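PDB 2OZ8: Mll7089 protein from Mesorhizobium loti, which is a putative mandelate racemase relative of unknown function, probably a magnesium-binding hydro-lyase of the enolase superfamily. Local coordinates for residues P101-L113 / L270-I282. Numbering follows the deposited sequence. Where two conformers were deposited one is given.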
ATOM      1  N   PRO A 101      39.113  -5.556  -0.265  1.00 47.37           N
ATOM      2  CA  PRO A 101      38.198  -5.362   0.868  1.00 45.65           C
ATOM      3  C   PRO A 101      38.844  -4.817   2.195  1.00 44.44           C
ATOM      4  O   PRO A 101      39.166  -5.602   3.111  1.00 43.93           O
ATOM      5  CB  PRO A 101      37.598  -6.755   1.064  1.00 46.09           C
ATOM      6  CG  PRO A 101      38.666  -7.716   0.596  1.00 45.61           C
ATOM      7  CD  PRO A 101      39.399  -6.984  -0.510  1.00 46.92           C
ATOM      8  N   PHE A 102      38.954  -3.489   2.292  1.00 41.85           N
ATOM      9  CA  PHE A 102      39.515  -2.786   3.457  1.00 40.92           C
ATOM     10  C   PHE A 102      38.485  -2.282   4.516  1.00 40.39           C
ATOM     11  O   PHE A 102      38.830  -1.935   5.669  1.00 39.92           O
ATOM     12  CB  PHE A 102      40.296  -1.548   2.969  1.00 40.02           C
ATOM     13  CG  PHE A 102      41.496  -1.863   2.107  1.00 40.16           C
ATOM     14  CD1 PHE A 102      42.465  -2.768   2.523  1.00 40.86           C
ATOM     15  CD2 PHE A 102      41.686  -1.203   0.898  1.00 39.99           C
ATOM     16  CE1 PHE A 102      43.587  -3.005   1.759  1.00 40.15           C
ATOM     17  CE2 PHE A 102      42.811  -1.432   0.130  1.00 39.55           C
ATOM     18  CZ  PHE A 102      43.753  -2.342   0.549  1.00 39.25           C
ATOM     19  N   HIS A 103      37.227  -2.212   4.115  1.00 39.32           N
ATOM     20  CA  HIS A 103      36.208  -1.593   4.940  1.00 39.39           C
ATOM     21  C   HIS A 103      36.165  -2.192   6.379  1.00 38.62           C
ATOM     22  O   HIS A 103      36.352  -1.448   7.343  1.00 37.06           O
ATOM     23  CB  HIS A 103      34.859  -1.625   4.189  1.00 39.51           C
ATOM     24  CG  HIS A 103      33.736  -1.008   4.928  1.00 42.51           C
ATOM     25  ND1 HIS A 103      33.595   0.358   5.054  1.00 47.94           N
ATOM     26  CD2 HIS A 103      32.683  -1.560   5.579  1.00 46.96           C
ATOM     27  CE1 HIS A 103      32.501   0.625   5.749  1.00 47.74           C
ATOM     28  NE2 HIS A 103      31.931  -0.522   6.087  1.00 49.68           N
ATOM     29  N   GLU A 104      35.994  -3.513   6.503  1.00 38.36           N
ATOM     30  CA  GLU A 104      35.938  -4.163   7.811  1.00 40.89           C
ATOM     31  C   GLU A 104      37.224  -3.982   8.655  1.00 39.58           C
ATOM     32  O   GLU A 104      37.148  -3.548   9.798  1.00 39.63           O
ATOM     33  CB  GLU A 104      35.575  -5.653   7.656  1.00 40.54           C
ATOM     34  CG  GLU A 104      35.631  -6.489   8.944  1.00 43.09           C
ATOM     35  CD  GLU A 104      34.896  -7.848   8.819  1.00 46.91           C
ATOM     36  OE1 GLU A 104      34.362  -8.184   7.714  1.00 52.69           O
ATOM     37  OE2 GLU A 104      34.848  -8.592   9.851  1.00 55.59           O
ATOM     38  N   ALA A 105      38.379  -4.304   8.067  1.00 38.94           N
ATOM     39  CA  ALA A 105      39.715  -4.238   8.704  1.00 38.35           C
ATOM     40  C   ALA A 105      40.008  -2.859   9.282  1.00 37.61           C
ATOM     41  O   ALA A 105      40.491  -2.715  10.425  1.00 37.81           O
ATOM     42  CB  ALA A 105      40.818  -4.627   7.670  1.00 37.52           C
ATOM     43  N   VAL A 106      39.712  -1.845   8.489  1.00 36.58           N
ATOM     44  CA  VAL A 106      39.881  -0.474   8.943  1.00 36.09           C
ATOM     45  C   VAL A 106      39.056  -0.217  10.178  1.00 36.36           C
ATOM     46  O   VAL A 106      39.578   0.355  11.123  1.00 38.57           O
ATOM     47  CB  VAL A 106      39.590   0.589   7.830  1.00 35.65           C
ATOM     48  CG1 VAL A 106      39.782   2.004   8.362  1.00 33.63           C
ATOM     49  CG2 VAL A 106      40.517   0.390   6.663  1.00 34.83           C
ATOM     50  N   GLN A 107      37.795  -0.642  10.201  1.00 36.31           N
ATOM     51  CA  GLN A 107      36.915  -0.346  11.361  1.00 36.72           C
ATOM     52  C   GLN A 107      37.379  -1.103  12.617  1.00 35.72           C
ATOM     53  O   GLN A 107      37.370  -0.565  13.713  1.00 36.50           O
ATOM     54  CB  GLN A 107      35.420  -0.634  11.062  1.00 36.45           C
ATOM     55  CG  GLN A 107      34.740   0.317  10.004  1.00 36.96           C
ATOM     56  CD  GLN A 107      33.179   0.113   9.830  1.00 38.53           C
ATOM     57  OE1 GLN A 107      32.544  -0.725  10.480  1.00 42.37           O
ATOM     58  NE2 GLN A 107      32.585   0.907   8.968  1.00 40.80           N
ATOM     59  N   VAL A 108      37.782  -2.343  12.440  1.00 34.94           N
ATOM     60  CA  VAL A 108      38.328  -3.137  13.520  1.00 35.23           C
ATOM     61  C   VAL A 108      39.646  -2.557  14.069  1.00 35.10           C
ATOM     62  O   VAL A 108      39.799  -2.418  15.275  1.00 34.34           O
ATOM     63  CB  VAL A 108      38.526  -4.621  13.077  1.00 35.51           C
ATOM     64  CG1 VAL A 108      39.118  -5.454  14.202  1.00 33.86           C
ATOM     65  CG2 VAL A 108      37.221  -5.180  12.632  1.00 32.61           C
ATOM     66  N   ALA A 109      40.566  -2.198  13.182  1.00 34.82           N
ATOM     67  CA  ALA A 109      41.831  -1.580  13.600  1.00 35.02           C
ATOM     68  C   ALA A 109      41.631  -0.204  14.245  1.00 35.32           C
ATOM     69  O   ALA A 109      42.192   0.057  15.309  1.00 35.26           O
ATOM     70  CB  ALA A 109      42.769  -1.478  12.450  1.00 35.19           C
ATOM     71  N   LEU A 110      40.809   0.652  13.637  1.00 35.54           N
ATOM     72  CA  LEU A 110      40.467   1.969  14.250  1.00 35.89           C
ATOM     73  C   LEU A 110      39.875   1.877  15.658  1.00 36.10           C
ATOM     74  O   LEU A 110      40.347   2.576  16.565  1.00 36.74           O
ATOM     75  CB  LEU A 110      39.543   2.802  13.348  1.00 35.79           C
ATOM     76  CG  LEU A 110      40.149   3.376  12.080  1.00 35.81           C
ATOM     77  CD1 LEU A 110      39.110   4.152  11.333  1.00 34.81           C
ATOM     78  CD2 LEU A 110      41.419   4.244  12.450  1.00 34.70           C
ATOM     79  N   TRP A 111      38.869   1.024  15.854  1.00 34.88           N
ATOM     80  CA  TRP A 111      38.316   0.812  17.217  1.00 34.87           C
ATOM     81  C   TRP A 111      39.236   0.123  18.235  1.00 34.41           C
ATOM     82  O   TRP A 111      39.158   0.360  19.418  1.00 34.08           O
ATOM     83  CB  TRP A 111      36.998   0.036  17.171  1.00 34.22           C
ATOM     84  CG  TRP A 111      35.839   0.802  16.663  1.00 34.26           C
ATOM     85  CD1 TRP A 111      35.386   0.855  15.363  1.00 32.35           C
ATOM     86  CD2 TRP A 111      34.980   1.650  17.424  1.00 34.08           C
ATOM     87  NE1 TRP A 111      34.279   1.656  15.288  1.00 33.74           N
ATOM     88  CE2 TRP A 111      34.008   2.159  16.540  1.00 35.82           C
ATOM     89  CE3 TRP A 111      34.931   2.033  18.777  1.00 36.53           C
ATOM     90  CZ2 TRP A 111      32.980   3.022  16.974  1.00 33.21           C
ATOM     91  CZ3 TRP A 111      33.904   2.904  19.197  1.00 33.36           C
ATOM     92  CH2 TRP A 111      32.956   3.374  18.297  1.00 32.69           C
ATOM     93  N   ASP A 112      40.068  -0.773  17.771  1.00 35.57           N
ATOM     94  CA  ASP A 112      41.081  -1.379  18.619  1.00 37.15           C
ATOM     95  C   ASP A 112      42.040  -0.273  19.168  1.00 37.90           C
ATOM     96  O   ASP A 112      42.291  -0.151  20.371  1.00 37.89           O
ATOM     97  CB  ASP A 112      41.861  -2.382  17.764  1.00 37.16           C
ATOM     98  CG  ASP A 112      42.877  -3.158  18.564  1.00 39.10           C
ATOM     99  OD1 ASP A 112      42.581  -3.436  19.739  1.00 38.40           O
ATOM    100  OD2 ASP A 112      43.955  -3.476  18.016  1.00 37.91           O
ATOM    101  N   LEU A 113      42.574   0.515  18.244  1.00 38.39           N
ATOM    102  CA  LEU A 113      43.378   1.662  18.559  1.00 39.09           C
ATOM    103  C   LEU A 113      42.675   2.673  19.470  1.00 39.00           C
ATOM    104  O   LEU A 113      43.274   3.110  20.442  1.00 40.35           O
ATOM    105  CB  LEU A 113      43.873   2.309  17.262  1.00 39.12           C
ATOM    106  CG  LEU A 113      44.760   3.544  17.355  1.00 41.34           C
ATOM    107  CD1 LEU A 113      45.929   3.336  18.331  1.00 41.47           C
ATOM    108  CD2 LEU A 113      45.239   3.774  15.967  1.00 41.88           C
ATOM    109  N   LEU A 270      18.420 -10.444  12.225  1.00 33.36           N
ATOM    110  CA  LEU A 270      19.402  -9.904  11.279  1.00 34.49           C
ATOM    111  C   LEU A 270      20.807 -10.480  11.564  1.00 34.29           C
ATOM    112  O   LEU A 270      21.242 -10.367  12.707  1.00 35.32           O
ATOM    113  CB  LEU A 270      19.380  -8.356  11.275  1.00 34.80           C
ATOM    114  CG  LEU A 270      20.448  -7.588  10.438  1.00 34.59           C
ATOM    115  CD1 LEU A 270      20.102  -7.592   8.983  1.00 34.76           C
ATOM    116  CD2 LEU A 270      20.542  -6.160  10.898  1.00 35.79           C
ATOM    117  N   ASN A 271      21.475 -11.164  10.606  1.00 33.59           N
ATOM    118  CA  ASN A 271      22.884 -11.596  10.837  0.50 33.79           C
ATOM    119  C   ASN A 271      23.851 -10.503  10.396  1.00 34.42           C
ATOM    120  O   ASN A 271      23.628  -9.831   9.406  1.00 34.97           O
ATOM    121  CB  ASN A 271      23.236 -12.906  10.122  0.50 32.57           C
ATOM    122  CG  ASN A 271      24.524 -13.584  10.673  0.50 33.06           C
ATOM    123  OD1 ASN A 271      25.543 -13.702   9.941  0.50 33.13           O
ATOM    124  ND2 ASN A 271      24.473 -14.080  11.928  0.50 24.50           N
ATOM    125  N   VAL A 272      24.914 -10.320  11.150  1.00 34.81           N
ATOM    126  CA  VAL A 272      25.919  -9.332  10.788  1.00 36.62           C
ATOM    127  C   VAL A 272      27.286  -9.915  11.037  1.00 36.60           C
ATOM    128  O   VAL A 272      27.394 -10.959  11.648  1.00 36.96           O
ATOM    129  CB  VAL A 272      25.796  -7.977  11.585  1.00 36.58           C
ATOM    130  CG1 VAL A 272      24.415  -7.386  11.444  1.00 34.84           C
ATOM    131  CG2 VAL A 272      26.159  -8.180  13.056  1.00 37.26           C
ATOM    132  N   HIS A 273      28.313  -9.205  10.609  1.00 36.89           N
ATOM    133  CA  HIS A 273      29.706  -9.612  10.829  1.00 37.42           C
ATOM    134  C   HIS A 273      30.459  -8.594  11.654  1.00 37.14           C
ATOM    135  O   HIS A 273      29.927  -8.129  12.623  1.00 38.91           O
ATOM    136  CB  HIS A 273      30.385  -9.976   9.496  1.00 36.64           C
ATOM    137  CG  HIS A 273      29.912 -11.292   8.968  1.00 40.13           C
ATOM    138  ND1 HIS A 273      30.476 -12.493   9.349  1.00 40.81           N
ATOM    139  CD2 HIS A 273      28.869 -11.608   8.159  1.00 43.30           C
ATOM    140  CE1 HIS A 273      29.825 -13.486   8.772  1.00 42.61           C
ATOM    141  NE2 HIS A 273      28.854 -12.979   8.035  1.00 44.09           N
ATOM    142  N   GLY A 274      31.688  -8.247  11.283  1.00 37.72           N
ATOM    143  CA  GLY A 274      32.584  -7.481  12.143  1.00 35.97           C
ATOM    144  C   GLY A 274      32.886  -6.048  11.749  1.00 36.85           C
ATOM    145  O   GLY A 274      33.853  -5.494  12.245  1.00 36.07           O
ATOM    146  N   GLN A 275      32.059  -5.426  10.885  1.00 36.48           N
ATOM    147  CA  GLN A 275      32.257  -4.037  10.577  1.00 36.93           C
ATOM    148  C   GLN A 275      31.852  -3.238  11.787  1.00 36.61           C
ATOM    149  O   GLN A 275      30.714  -2.784  11.889  1.00 38.71           O
ATOM    150  CB  GLN A 275      31.449  -3.611   9.360  1.00 37.32           C
ATOM    151  CG  GLN A 275      31.811  -4.347   8.097  1.00 39.33           C
ATOM    152  CD  GLN A 275      31.154  -5.719   8.018  1.00 42.73           C
ATOM    153  OE1 GLN A 275      30.439  -6.159   8.955  1.00 43.04           O
ATOM    154  NE2 GLN A 275      31.413  -6.419   6.915  1.00 38.40           N
ATOM    155  N   VAL A 276      32.779  -3.031  12.699  1.00 36.21           N
ATOM    156  CA  VAL A 276      32.414  -2.498  14.018  1.00 35.38           C
ATOM    157  C   VAL A 276      31.479  -1.320  13.982  1.00 36.06           C
ATOM    158  O   VAL A 276      30.462  -1.368  14.640  1.00 37.37           O
ATOM    159  CB  VAL A 276      33.610  -2.122  14.919  1.00 34.43           C
ATOM    160  CG1 VAL A 276      33.088  -1.675  16.315  1.00 33.63           C
ATOM    161  CG2 VAL A 276      34.585  -3.238  14.999  1.00 30.79           C
ATOM    162  N   THR A 277      31.825  -0.269  13.254  1.00 36.40           N
ATOM    163  CA  THR A 277      30.996   0.919  13.213  1.00 37.54           C
ATOM    164  C   THR A 277      29.633   0.677  12.552  1.00 37.24           C
ATOM    165  O   THR A 277      28.614   1.148  13.064  1.00 37.93           O
ATOM    166  CB  THR A 277      31.695   2.098  12.450  1.00 38.60           C
ATOM    167  OG1 THR A 277      33.034   2.292  12.948  1.00 41.08           O
ATOM    168  CG2 THR A 277      30.864   3.413  12.589  1.00 37.63           C
ATOM    169  N   ASP A 278      29.596  -0.042  11.434  1.00 37.15           N
ATOM    170  CA  ASP A 278      28.301  -0.371  10.800  1.00 38.28           C
ATOM    171  C   ASP A 278      27.402  -1.180  11.743  1.00 37.64           C
ATOM    172  O   ASP A 278      26.193  -0.937  11.786  1.00 37.08           O
ATOM    173  CB  ASP A 278      28.443  -1.162   9.504  1.00 38.42           C
ATOM    174  CG  ASP A 278      29.369  -0.521   8.497  1.00 42.66           C
ATOM    175  OD1 ASP A 278      29.786   0.640   8.695  1.00 48.31           O
ATOM    176  OD2 ASP A 278      29.688  -1.200   7.479  1.00 48.10           O
ATOM    177  N   VAL A 279      28.008  -2.139  12.475  1.00 37.03           N
ATOM    178  CA  VAL A 279      27.293  -3.034  13.404  1.00 34.82           C
ATOM    179  C   VAL A 279      26.682  -2.317  14.574  1.00 34.80           C
ATOM    180  O   VAL A 279      25.528  -2.605  14.949  1.00 35.75           O
ATOM    181  CB  VAL A 279      28.190  -4.185  13.903  1.00 34.83           C
ATOM    182  CG1 VAL A 279      27.524  -4.968  15.012  1.00 31.82           C
ATOM    183  CG2 VAL A 279      28.517  -5.122  12.736  1.00 34.73           C
ATOM    184  N   MET A 280      27.417  -1.383  15.168  1.00 33.62           N
ATOM    185  CA  MET A 280      26.815  -0.582  16.242  1.00 33.37           C
ATOM    186  C   MET A 280      25.719   0.365  15.736  1.00 34.19           C
ATOM    187  O   MET A 280      24.743   0.649  16.436  1.00 35.23           O
ATOM    188  CB  MET A 280      27.863   0.147  17.071  1.00 31.78           C
ATOM    189  CG  MET A 280      28.879  -0.808  17.745  1.00 29.75           C
ATOM    190  SD  MET A 280      28.251  -2.032  18.943  1.00 21.58           S
ATOM    191  CE  MET A 280      27.566  -0.863  20.125  1.00 23.97           C
ATOM    192  N   ARG A 281      25.836   0.823  14.504  1.00 34.80           N
ATOM    193  CA  ARG A 281      24.780   1.652  13.957  1.00 36.28           C
ATOM    194  C   ARG A 281      23.524   0.801  13.629  1.00 36.88           C
ATOM    195  O   ARG A 281      22.392   1.198  13.983  1.00 36.60           O
ATOM    196  CB  ARG A 281      25.277   2.410  12.715  1.00 36.55           C
ATOM    197  CG  ARG A 281      26.136   3.556  13.076  1.00 38.30           C
ATOM    198  CD  ARG A 281      26.839   4.195  11.892  1.00 39.01           C
ATOM    199  NE  ARG A 281      27.634   5.307  12.402  1.00 40.69           N
ATOM    200  CZ  ARG A 281      28.490   6.048  11.700  1.00 43.18           C
ATOM    201  NH1 ARG A 281      28.698   5.823  10.397  1.00 39.17           N
ATOM    202  NH2 ARG A 281      29.147   7.032  12.331  1.00 42.64           N
ATOM    203  N   ILE A 282      23.715  -0.338  12.946  1.00 35.40           N
ATOM    204  CA  ILE A 282      22.583  -1.199  12.627  1.00 35.44           C
ATOM    205  C   ILE A 282      22.014  -1.826  13.897  1.00 35.56           C
ATOM    206  O   ILE A 282      20.812  -2.083  13.987  1.00 35.21           O
ATOM    207  CB  ILE A 282      22.885  -2.287  11.531  1.00 35.81           C
ATOM    208  CG1 ILE A 282      21.570  -2.702  10.879  1.00 39.23           C
ATOM    209  CG2 ILE A 282      23.520  -3.530  12.107  1.00 32.58           C
ATOM    210  CD1 ILE A 282      20.919  -1.617  10.040  1.00 42.47           C
TER
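His103 NE2 donates to Asp278 OD2 at 2.7 Å on the syn side, and the oxygen lies in the imidazole plane, so the ring meets it edge-on. The two oxygens of this carboxylate, in the first turn of helix 276-282, are held by different side chains of helix 103-113. Gln107 NE2 donates to Asp278 OD1 at 2.8 Å with a nearly straight N-H...O angle of 175°, reaching it from above the carboxylate plane, and the amide and carboxylate planes are almost perpendicular. The other end of the same amide faces the start of the helix: Gln107 OE1 accepts from Asp278 N at 3.2 Å, the donor tilted from the carbonyl plane. Asp278 is thus held at both backbone and carboxylate by one glutamine, whose chain runs extended beyond CG. Were this glutamine an alanine, Asp278 N and OD1 would probably lose these partners, leaving the carboxylate, held in this contact by His103, freer to turn about its CB-CG bond.

One turn further along, Trp111 NE1 donates to Thr277 OG1 at 2.7 Å, close to the indole plane. Over one face of that indole sits Val276 CG1, a CH-pi contact 3.6 Å from the centroid of the Trp111 five-membered ring. Val276 CG1 lies anti to the backbone N (chi1 -176°), which carries it over the indole and leaves CG2, beside the backbone N, to meet Val108 CG2 at 4.0 Å.

The two helix segments are nearly perpendicular, at 85°, their axes 9.2 Å apart. Helix 276-282 follows strand 270-272 of the barrel sheet, as expected of the TIM-barrel-like enolase C-terminal domain, whereas helix 103-113 packs through Ala105 and Ala109 on strand 27-40 of the separate antiparallel sheet; the contact therefore joins the barrel to the domain with that sheet, consistent with the N-terminal capping domain of the enolase superfamily, with helix 255-263 beside Asp278.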